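Local coordinates for copper-containing nitrite reductase (Hyphomicrobium denitrificans 1NES1, PDB 6TFO) that reduces nitrite to nitric oxide at a type 2 copper, fed with electrons through type 1 copper, and works as a homotrimer, at the interface of chains A and B. Numbering follows the deposited sequence. Chains: chain A/B, Copper-containing nitrite reductase.

The four contacts are patches of one interface between two copies of the enzyme. Contact 3 and contact 4 are neighbours, with C-alpha centres about 9 Å apart, and they share A:Thr102, B:Met316 and B:Tyr318. Strand 100-106 of chain A runs through both. Contact 1 and contact 2 lie about 21 Å apart, and contact 2 is about as far from contact 4. The longest separation, about 34 Å, is between contacts 1 and 3. Contact 2 lies at the catalytic copper site between subunits. Contact 1 probably fastens the C-terminal strand, and contacts 3 and 4 the N-terminal cupredoxin region, to the neighbouring subunit.

Contact 1: the interface of chains A and B. Residues chain A 443-447; chain B 238, 248-250.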
loop_
_atom_site.group_PDB
_atom_site.type_symbol
_atom_site.label_atom_id
_atom_site.label_comp_id
_atom_site.label_asym_id
_atom_site.label_seq_id
_atom_site.Cartn_x
_atom_site.Cartn_y
_atom_site.Cartn_z
ATOM N N MET A 443 22.734 -54.340 -0.054
ATOM C CA MET A 443 23.162 -53.009 0.459
ATOM C C MET A 443 23.592 -53.133 1.926
ATOM O O MET A 443 22.794 -53.685 2.720
ATOM C CB MET A 443 22.017 -51.997 0.342
ATOM C CG MET A 443 22.408 -50.587 0.709
ATOM S SD MET A 443 21.119 -49.417 0.232
ATOM C CE MET A 443 21.407 -49.351 -1.539
ATOM N N HIS A 444 24.787 -52.641 2.276
ATOM C CA HIS A 444 25.293 -52.667 3.675
ATOM C C HIS A 444 26.289 -51.536 3.920
ATOM O O HIS A 444 26.835 -50.973 2.933
ATOM C CB HIS A 444 25.894 -54.037 4.045
ATOM C CG HIS A 444 27.160 -54.412 3.350
ATOM N ND1 HIS A 444 27.188 -55.275 2.266
ATOM C CD2 HIS A 444 28.448 -54.089 3.608
ATOM C CE1 HIS A 444 28.440 -55.457 1.880
ATOM N NE2 HIS A 444 29.230 -54.737 2.690
ATOM N N GLU A 445 26.531 -51.240 5.199
ATOM C CA GLU A 445 27.497 -50.189 5.602
ATOM C C GLU A 445 28.898 -50.800 5.498
ATOM O O GLU A 445 29.006 -52.022 5.580
ATOM C CB GLU A 445 27.154 -49.598 6.971
ATOM C CG GLU A 445 27.207 -50.573 8.127
ATOM C CD GLU A 445 26.991 -49.889 9.465
ATOM O OE1 GLU A 445 26.025 -50.239 10.178
ATOM O OE2 GLU A 445 27.787 -48.987 9.783
ATOM N N GLY A 446 29.916 -49.973 5.273
ATOM C CA GLY A 446 31.318 -50.415 5.155
ATOM C C GLY A 446 31.579 -51.149 3.843
ATOM O O GLY A 446 30.649 -51.369 3.068
ATOM N N PRO A 447 32.854 -51.516 3.560
ATOM C CA PRO A 447 33.210 -52.229 2.328
ATOM C C PRO A 447 32.940 -53.731 2.441
ATOM O O PRO A 447 32.425 -54.188 3.465
ATOM C CB PRO A 447 34.709 -51.902 2.186
ATOM C CG PRO A 447 35.209 -51.766 3.616
ATOM C CD PRO A 447 34.028 -51.252 4.415
ATOM N N TYR B 238 22.585 -44.773 4.571
ATOM C CA TYR B 238 23.930 -45.250 4.993
ATOM C C TYR B 238 24.971 -44.139 4.785
ATOM O O TYR B 238 26.093 -44.321 5.291
ATOM C CB TYR B 238 24.327 -46.525 4.232
ATOM C CG TYR B 238 23.336 -47.662 4.311
ATOM C CD1 TYR B 238 22.211 -47.686 3.500
ATOM C CD2 TYR B 238 23.496 -48.700 5.217
ATOM C CE1 TYR B 238 21.270 -48.696 3.594
ATOM C CE2 TYR B 238 22.559 -49.718 5.326
ATOM C CZ TYR B 238 21.442 -49.715 4.510
ATOM O OH TYR B 238 20.518 -50.710 4.604
ATOM N N VAL B 248 30.856 -45.094 4.153
ATOM C CA VAL B 248 31.142 -46.114 3.110
ATOM C C VAL B 248 29.907 -47.000 3.025
ATOM O O VAL B 248 29.477 -47.477 4.075
ATOM C CB VAL B 248 32.406 -46.931 3.445
ATOM C CG1 VAL B 248 32.756 -47.885 2.320
ATOM C CG2 VAL B 248 33.597 -46.039 3.769
ATOM N N VAL B 249 29.331 -47.157 1.838
ATOM C CA VAL B 249 28.204 -48.106 1.594
ATOM C C VAL B 249 28.606 -49.017 0.423
ATOM O O VAL B 249 29.285 -48.537 -0.511
ATOM C CB VAL B 249 26.886 -47.350 1.330
ATOM C CG1 VAL B 249 26.948 -46.511 0.063
ATOM C CG2 VAL B 249 25.684 -48.280 1.292
ATOM N N THR B 250 28.236 -50.296 0.470
ATOM C CA THR B 250 28.369 -51.227 -0.678
ATOM C C THR B 250 26.963 -51.577 -1.159
ATOM O O THR B 250 26.054 -51.709 -0.308
ATOM C CB THR B 250 29.205 -52.456 -0.304
ATOM O OG1 THR B 250 30.487 -52.060 0.207
ATOM C CG2 THR B 250 29.401 -53.351 -1.505
#
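Strand 443-445 of chain A and the turn after it lie against strand 246-252 of chain B, with the 3-10 helix 232-238 of chain B at one end. The two strands pair antiparallel. A:His444 N bonds to B:Thr250 O at 3.0 Å, and B:Thr250 N returns a bond to A:His444 O at 2.9 Å. A:Gly446 N continues the pairing to B:Val248 O at 2.8 Å. The hydroxyl OG1 of B:Thr250 adds a side-chain bond to A:Gly446 O, at 2.9 Å, in the carbonyl plane and on a lone pair. OG1 stands anti to its own carbonyl carbon (chi1 -55°), which points the hydroxyl at A:Gly446 O. The rest of that side chain lies alongside A:His444, with CB 3.6 Å above one face of the imidazole, toward its rim. At the other end A:Met443 crosses B:Tyr238 obliquely. Its sulfur SD comes within 3.4 Å of ring atom CE1, and its CG also touches the ring. CG of A:Met443 is anti to the backbone N (chi1 -174°), which carries the thioether to the tyrosine. An alanine in place of B:Tyr238 would probably open a gap beside A:Met443 and leave its thioether freer to turn. The patch extends a sheet of one subunit with the C-terminal strand of the next, and so probably helps to hold the homotrimer together.

Contact 2: the interface of chains A and B. Residues chain A 368, 392-393; chain B 227, 258-260, 399-401.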
loop_
_atom_site.group_PDB
_atom_site.type_symbol
_atom_site.label_atom_id
_atom_site.label_comp_id
_atom_site.label_asym_id
_atom_site.label_seq_id
_atom_site.Cartn_x
_atom_site.Cartn_y
_atom_site.Cartn_z
ATOM N N HIS A 368 8.004 -42.234 -8.340
ATOM C CA HIS A 368 9.309 -42.862 -8.022
ATOM C C HIS A 368 9.232 -43.457 -6.627
ATOM O O HIS A 368 8.510 -42.895 -5.773
ATOM C CB HIS A 368 10.435 -41.839 -8.119
ATOM C CG HIS A 368 11.751 -42.312 -7.594
ATOM N ND1 HIS A 368 12.656 -42.988 -8.384
ATOM C CD2 HIS A 368 12.336 -42.175 -6.381
ATOM C CE1 HIS A 368 13.733 -43.270 -7.676
ATOM N NE2 HIS A 368 13.568 -42.779 -6.440
ATOM N N GLN A 392 13.515 -45.946 -13.417
ATOM C CA GLN A 392 13.642 -45.248 -12.098
ATOM C C GLN A 392 12.375 -44.452 -11.768
ATOM O O GLN A 392 11.941 -44.518 -10.600
ATOM C CB GLN A 392 14.819 -44.279 -12.061
ATOM C CG GLN A 392 14.735 -43.172 -13.108
ATOM C CD GLN A 392 16.116 -42.668 -13.423
ATOM O OE1 GLN A 392 16.912 -42.400 -12.516
ATOM N NE2 GLN A 392 16.420 -42.613 -14.714
ATOM N N THR A 393 11.815 -43.734 -12.747
ATOM C CA THR A 393 10.786 -42.684 -12.534
ATOM C C THR A 393 9.887 -42.565 -13.776
ATOM O O THR A 393 10.434 -42.472 -14.913
ATOM C CB THR A 393 11.474 -41.350 -12.212
ATOM O OG1 THR A 393 12.323 -41.464 -11.062
ATOM C CG2 THR A 393 10.473 -40.246 -11.993
ATOM N N HIS B 227 19.395 -43.826 -7.925
ATOM C CA HIS B 227 18.138 -44.423 -8.438
ATOM C C HIS B 227 18.430 -45.844 -8.937
ATOM O O HIS B 227 17.451 -46.595 -9.116
ATOM C CB HIS B 227 17.500 -43.498 -9.485
ATOM C CG HIS B 227 16.870 -42.288 -8.876
ATOM N ND1 HIS B 227 16.023 -41.466 -9.587
ATOM C CD2 HIS B 227 16.924 -41.788 -7.622
ATOM C CE1 HIS B 227 15.594 -40.499 -8.809
ATOM N NE2 HIS B 227 16.138 -40.670 -7.601
ATOM N N ILE B 258 20.008 -45.825 -17.032
ATOM C CA ILE B 258 20.672 -44.500 -16.862
ATOM C C ILE B 258 19.938 -43.794 -15.712
ATOM O O ILE B 258 18.738 -43.490 -15.836
ATOM C CB ILE B 258 20.717 -43.730 -18.204
ATOM C CG1 ILE B 258 21.407 -42.379 -18.051
ATOM C CG2 ILE B 258 19.341 -43.586 -18.847
ATOM C CD1 ILE B 258 22.845 -42.473 -17.604
ATOM N N PHE B 259 20.598 -43.715 -14.562
ATOM C CA PHE B 259 19.970 -43.365 -13.271
ATOM C C PHE B 259 20.474 -41.991 -12.811
ATOM O O PHE B 259 21.706 -41.759 -12.824
ATOM C CB PHE B 259 20.292 -44.456 -12.249
ATOM C CG PHE B 259 19.701 -45.794 -12.593
ATOM C CD1 PHE B 259 18.347 -46.028 -12.434
ATOM C CD2 PHE B 259 20.498 -46.812 -13.083
ATOM C CE1 PHE B 259 17.802 -47.262 -12.747
ATOM C CE2 PHE B 259 19.953 -48.050 -13.389
ATOM C CZ PHE B 259 18.607 -48.268 -13.233
ATOM N N VAL B 260 19.577 -41.100 -12.387
ATOM C CA VAL B 260 20.032 -39.878 -11.663
ATOM C C VAL B 260 20.349 -40.338 -10.242
ATOM O O VAL B 260 19.654 -41.241 -9.737
ATOM C CB VAL B 260 19.089 -38.654 -11.742
ATOM C CG1 VAL B 260 17.887 -38.839 -12.659
ATOM C CG2 VAL B 260 18.681 -38.135 -10.377
ATOM N N GLY B 399 14.328 -36.345 -11.420
ATOM C CA GLY B 399 14.695 -37.696 -10.950
ATOM C C GLY B 399 14.575 -38.728 -12.069
ATOM O O GLY B 399 14.539 -39.937 -11.775
ATOM N N GLY B 400 14.483 -38.254 -13.307
ATOM C CA GLY B 400 14.472 -39.067 -14.527
ATOM C C GLY B 400 15.671 -38.753 -15.405
ATOM O O GLY B 400 16.281 -37.655 -15.272
ATOM N N ALA B 401 16.020 -39.702 -16.265
ATOM C CA ALA B 401 17.076 -39.550 -17.284
ATOM C C ALA B 401 16.655 -40.339 -18.519
ATOM O O ALA B 401 15.698 -41.116 -18.423
ATOM C CB ALA B 401 18.408 -39.994 -16.738
#
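The amide oxygen OE1 of A:Gln392 is gripped by groups of chain B. The firmer bond comes from B:Val260 N at 3.0 Å, in the carbonyl plane on a lone pair. B:His227 ND1 adds a weak one. The amide nitrogen NE2 gives a bond to B:Ile258 O at 2.7 Å, although this acceptor lies 35° out of the amide plane. CG sits between the backbone N and the carbonyl carbon (chi1 60°), and the chain extends to strand 257-262. An alanine in place of A:Gln392 would probably leave B:Val260 N and B:Ile258 O without these partners and open a gap beside B:His227. The imidazoles of A:His368 and B:His227 stack, centroids 3.9 Å apart and planes at 28°, with A:His368 CE1 over the B:His227 ring centre. A:His368 corresponds to the catalytic histidine beside the type 2 copper, and its ND1 bond to A:Gln392 O, at 2.8 Å, helps to position it. A:Thr393 OG1 bonds to B:Gly399 O at 2.8 Å. B:His227 is a type 2 copper ligand, and the family's third histidine ligand, His419, comes from the neighbouring chain, so both subunits build the pocket. Strand 365-370 and the loop of A:Gln392 leading into strand 393-396 face the B:His227 loop and strands 257-262 and 400-407 of chain B.

Contact 3: the interface of chains A and B. Residues chain A 73, 98-102; chain B 305, 316-318.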
loop_
_atom_site.group_PDB
_atom_site.type_symbol
_atom_site.label_atom_id
_atom_site.label_comp_id
_atom_site.label_asym_id
_atom_site.label_seq_id
_atom_site.Cartn_x
_atom_site.Cartn_y
_atom_site.Cartn_z
ATOM N N ILE A 73 14.419 -17.562 6.930
ATOM C CA ILE A 73 14.079 -16.540 5.903
ATOM C C ILE A 73 14.334 -15.147 6.492
ATOM O O ILE A 73 13.786 -14.824 7.568
ATOM C CB ILE A 73 12.621 -16.715 5.454
ATOM C CG1 ILE A 73 12.317 -18.182 5.128
ATOM C CG2 ILE A 73 12.330 -15.773 4.289
ATOM C CD1 ILE A 73 10.914 -18.427 4.617
ATOM N N ASN A 98 14.237 -11.791 2.142
ATOM C CA ASN A 98 13.764 -13.064 1.520
ATOM C C ASN A 98 14.886 -14.096 1.348
ATOM O O ASN A 98 14.548 -15.233 0.991
ATOM C CB ASN A 98 13.098 -12.842 0.171
ATOM C CG ASN A 98 11.923 -11.912 0.258
ATOM O OD1 ASN A 98 11.197 -11.924 1.243
ATOM N ND2 ASN A 98 11.717 -11.151 -0.801
ATOM N N ALA A 99 16.160 -13.719 1.503
ATOM C CA ALA A 99 17.308 -14.654 1.443
ATOM C C ALA A 99 17.078 -15.758 2.483
ATOM O O ALA A 99 16.699 -15.430 3.625
ATOM C CB ALA A 99 18.617 -13.954 1.680
ATOM N N SER A 100 17.249 -17.021 2.076
ATOM C CA SER A 100 16.869 -18.207 2.881
ATOM C C SER A 100 18.032 -19.189 2.997
ATOM O O SER A 100 18.917 -19.205 2.140
ATOM C CB SER A 100 15.654 -18.866 2.310
ATOM O OG SER A 100 14.623 -17.920 2.061
ATOM N N SER A 101 18.025 -19.959 4.074
ATOM C CA SER A 101 18.943 -21.091 4.305
ATOM C C SER A 101 18.210 -22.085 5.197
ATOM O O SER A 101 17.652 -21.662 6.229
ATOM C CB SER A 101 20.256 -20.651 4.891
ATOM O OG SER A 101 21.008 -21.767 5.340
ATOM N N THR A 102 18.105 -23.329 4.737
ATOM C CA THR A 102 17.524 -24.433 5.526
ATOM C C THR A 102 18.685 -25.329 5.946
ATOM O O THR A 102 19.728 -25.355 5.233
ATOM C CB THR A 102 16.365 -25.106 4.795
ATOM O OG1 THR A 102 16.937 -26.102 3.956
ATOM C CG2 THR A 102 15.512 -24.131 4.011
ATOM N N VAL B 305 16.363 -14.935 -4.774
ATOM C CA VAL B 305 15.633 -13.737 -4.261
ATOM C C VAL B 305 15.455 -12.763 -5.430
ATOM O O VAL B 305 14.300 -12.352 -5.668
ATOM C CB VAL B 305 16.385 -13.071 -3.091
ATOM C CG1 VAL B 305 15.791 -11.713 -2.722
ATOM C CG2 VAL B 305 16.477 -13.968 -1.860
ATOM N N MET B 316 19.328 -17.819 -2.097
ATOM C CA MET B 316 18.213 -18.763 -2.273
ATOM C C MET B 316 16.946 -18.142 -1.680
ATOM O O MET B 316 17.016 -17.547 -0.599
ATOM C CB MET B 316 18.564 -20.093 -1.592
ATOM C CG MET B 316 17.663 -21.241 -1.976
ATOM S SD MET B 316 16.396 -21.489 -0.717
ATOM C CE MET B 316 17.377 -22.268 0.567
ATOM N N ASP B 317 15.828 -18.307 -2.376
ATOM C CA ASP B 317 14.505 -17.815 -1.952
ATOM C C ASP B 317 13.625 -19.019 -1.614
ATOM O O ASP B 317 13.059 -19.610 -2.530
ATOM C CB ASP B 317 13.932 -16.925 -3.053
ATOM C CG ASP B 317 12.635 -16.262 -2.637
ATOM O OD1 ASP B 317 11.892 -16.891 -1.857
ATOM O OD2 ASP B 317 12.393 -15.120 -3.087
ATOM N N TYR B 318 13.485 -19.347 -0.329
ATOM C CA TYR B 318 12.750 -20.557 0.122
ATOM C C TYR B 318 11.322 -20.537 -0.425
ATOM O O TYR B 318 10.867 -21.566 -0.885
ATOM C CB TYR B 318 12.734 -20.749 1.642
ATOM C CG TYR B 318 12.323 -22.143 2.048
ATOM C CD1 TYR B 318 13.109 -23.233 1.696
ATOM C CD2 TYR B 318 11.131 -22.398 2.721
ATOM C CE1 TYR B 318 12.742 -24.534 2.020
ATOM C CE2 TYR B 318 10.755 -23.693 3.059
ATOM C CZ TYR B 318 11.560 -24.767 2.703
ATOM O OH TYR B 318 11.219 -26.065 2.998
HETATM O O HOH W 1 11.906 -16.549 0.948
#
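A:Ser100 reaches across to B:Met316 and B:Tyr318 with both backbone and side chain. Its CB packs on CB of B:Tyr318 at 3.5 Å and lies near the sulfur of B:Met316. At the tip, OG accepts a nearly straight bond from B:Tyr318 N, 3.0 Å long and 166° at the hydrogen. The same hydroxyl donates to A:Asn98 O at 2.9 Å, from above that carbonyl plane. OG is anti to its carbonyl carbon (chi1 -49°), which places it between the two. Donating to one partner and accepting from the other probably fixes the hydroxyl's rotation. The backbone N of A:Ser100 bonds to B:Met316 O at 2.7 Å. A water ties the chains further. It meets B:Asp317 OD1, a carboxylate oxygen, at 2.8 Å, and also touches A:Asn98 O and A:Ser100 OG. Apolar groups close both ends. CG2 of B:Val305 rests on the backbone of A:Ala99, 3.5 Å from its CA. Methyl CG2 of A:Thr102 touches the B:Tyr318 ring at CE1, 3.4 Å away, and the two side chains cross at about a right angle. The bond to B:Tyr318 N falls on the first residue of helix 318-323, so A:Ser100 OG meets a helix start. In the fold, the beginning of strand 100-106 of chain A, with the loop before it, lies against the loop of chain B that leads into this helix.

Contact 4: the interface of chains A and B. Residues chain A 69, 102, 104, 425; chain B 189, 266-267, 270, 316, 318.
A:Thr102 and A:Gln69, on strands 100-106 and 67-73 of chain A, meet B:Asn270 and B:Ser267 of chain B. A:Thr102 buries the most surface here. Its hydroxyl OG1 accepts a bond from the amide ND2 of B:Asn270, at 2.9 Å and 152° at the hydrogen. The two side chains meet tip to tip, and the hydroxyl lies 15° out of the amide plane. OG1 sits between the backbone N and the carbonyl carbon (chi1 86°), turned toward helix 268-274. Its methyl CG2 is the branch that packs on B:Tyr318. A:Gln69 comes in extended. Its amide nitrogen NE2 is 3.1 Å from the phenol OH of B:Tyr318, close enough for a hydrogen bond from the amide N-H to the phenol oxygen. The amide and ring planes are nearly perpendicular. The end of the same amide packs on B:Ser267, where NE2 lies 3.6 Å from CB. The peptide between B:Pro266 and B:Ser267 is cis, which bends the chain sharply where it meets both strands of chain A. CB of B:Ser267 also touches A:Thr102 OG1, at 3.7 Å. At the bend, A:Ser104 OG donates to B:Pro266 O at 2.7 Å, tilted from the carbonyl plane. The segment 266-270 lies between the type 1 copper ligands B:Cys263 and B:His271. The site probably docks the N-terminal cupredoxin region of one subunit against a copper-binding loop of its neighbour, and helps to hold the two in register.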
loop_
_atom_site.group_PDB
_atom_site.type_symbol
_atom_site.label_atom_id
_atom_site.label_comp_id
_atom_site.label_asym_id
_atom_site.label_seq_id
_atom_site.Cartn_x
_atom_site.Cartn_y
_atom_site.Cartn_z
ATOM N N GLN A 69 14.100 -29.975 10.517
ATOM C CA GLN A 69 14.412 -29.044 9.415
ATOM C C GLN A 69 13.980 -27.657 9.885
ATOM O O GLN A 69 12.805 -27.489 10.263
ATOM C CB GLN A 69 13.688 -29.437 8.135
ATOM C CG GLN A 69 14.054 -28.577 6.938
ATOM C CD GLN A 69 13.230 -28.932 5.719
ATOM O OE1 GLN A 69 13.045 -30.095 5.400
ATOM N NE2 GLN A 69 12.777 -27.934 4.978
ATOM N N THR A 102 18.105 -23.329 4.737
ATOM C CA THR A 102 17.524 -24.433 5.526
ATOM C C THR A 102 18.685 -25.329 5.946
ATOM O O THR A 102 19.728 -25.355 5.233
ATOM C CB THR A 102 16.365 -25.106 4.795
ATOM O OG1 THR A 102 16.937 -26.102 3.956
ATOM C CG2 THR A 102 15.512 -24.131 4.011
ATOM N N SER A 104 19.273 -29.077 8.746
ATOM C CA SER A 104 18.625 -30.187 9.472
ATOM C C SER A 104 19.642 -30.923 10.332
ATOM O O SER A 104 20.868 -30.721 10.192
ATOM C CB SER A 104 17.975 -31.125 8.524
ATOM O OG SER A 104 18.940 -31.565 7.581
ATOM N N ASP A 425 7.301 -30.868 0.669
ATOM C CA ASP A 425 6.997 -29.755 1.600
ATOM C C ASP A 425 5.514 -29.356 1.487
ATOM O O ASP A 425 5.157 -28.417 2.161
ATOM C CB ASP A 425 7.979 -28.606 1.357
ATOM C CG ASP A 425 9.441 -29.018 1.471
ATOM O OD1 ASP A 425 9.787 -29.642 2.468
ATOM O OD2 ASP A 425 10.228 -28.686 0.563
ATOM N N TRP B 189 26.155 -26.335 -3.621
ATOM C CA TRP B 189 26.482 -27.631 -2.978
ATOM C C TRP B 189 26.647 -28.675 -4.087
ATOM O O TRP B 189 25.752 -28.767 -4.966
ATOM C CB TRP B 189 25.391 -28.029 -1.978
ATOM C CG TRP B 189 25.101 -27.002 -0.929
ATOM C CD1 TRP B 189 25.883 -25.933 -0.596
ATOM C CD2 TRP B 189 23.971 -26.979 -0.035
ATOM N NE1 TRP B 189 25.300 -25.239 0.425
ATOM C CE2 TRP B 189 24.134 -25.854 0.798
ATOM C CE3 TRP B 189 22.840 -27.781 0.144
ATOM C CZ2 TRP B 189 23.210 -25.519 1.789
ATOM C CZ3 TRP B 189 21.917 -27.438 1.115
ATOM C CH2 TRP B 189 22.100 -26.318 1.926
ATOM N N PRO B 266 17.736 -33.636 4.223
ATOM C CA PRO B 266 16.685 -32.611 4.188
ATOM C C PRO B 266 17.254 -31.192 4.294
ATOM O O PRO B 266 18.254 -30.991 4.986
ATOM C CB PRO B 266 15.836 -32.916 5.435
ATOM C CG PRO B 266 16.199 -34.332 5.832
ATOM C CD PRO B 266 17.641 -34.503 5.406
ATOM N N SER B 267 16.684 -30.187 3.611
ATOM C CA SER B 267 15.668 -30.275 2.581
ATOM C C SER B 267 16.307 -30.831 1.311
ATOM O O SER B 267 17.268 -30.226 0.784
ATOM C CB SER B 267 15.061 -28.897 2.317
ATOM O OG SER B 267 14.169 -28.880 1.204
ATOM N N ASN B 270 16.346 -28.525 -1.594
ATOM C CA ASN B 270 17.386 -27.483 -1.360
ATOM C C ASN B 270 18.741 -28.026 -1.835
ATOM O O ASN B 270 19.419 -27.356 -2.636
ATOM C CB ASN B 270 17.440 -27.039 0.111
ATOM C CG ASN B 270 18.346 -25.844 0.358
ATOM O OD1 ASN B 270 18.879 -25.236 -0.567
ATOM N ND2 ASN B 270 18.532 -25.486 1.615
ATOM N N MET B 316 19.328 -17.819 -2.097
ATOM C CA MET B 316 18.213 -18.763 -2.273
ATOM C C MET B 316 16.946 -18.142 -1.680
ATOM O O MET B 316 17.016 -17.547 -0.599
ATOM C CB MET B 316 18.564 -20.093 -1.592
ATOM C CG MET B 316 17.663 -21.241 -1.976
ATOM S SD MET B 316 16.396 -21.489 -0.717
ATOM C CE MET B 316 17.377 -22.268 0.567
ATOM N N TYR B 318 13.485 -19.347 -0.329
ATOM C CA TYR B 318 12.750 -20.557 0.122
ATOM C C TYR B 318 11.322 -20.537 -0.425
ATOM O O TYR B 318 10.867 -21.566 -0.885
ATOM C CB TYR B 318 12.734 -20.749 1.642
ATOM C CG TYR B 318 12.323 -22.143 2.048
ATOM C CD1 TYR B 318 13.109 -23.233 1.696
ATOM C CD2 TYR B 318 11.131 -22.398 2.721
ATOM C CE1 TYR B 318 12.742 -24.534 2.020
ATOM C CE2 TYR B 318 10.755 -23.693 3.059
ATOM C CZ TYR B 318 11.560 -24.767 2.703
ATOM O OH TYR B 318 11.219 -26.065 2.998
#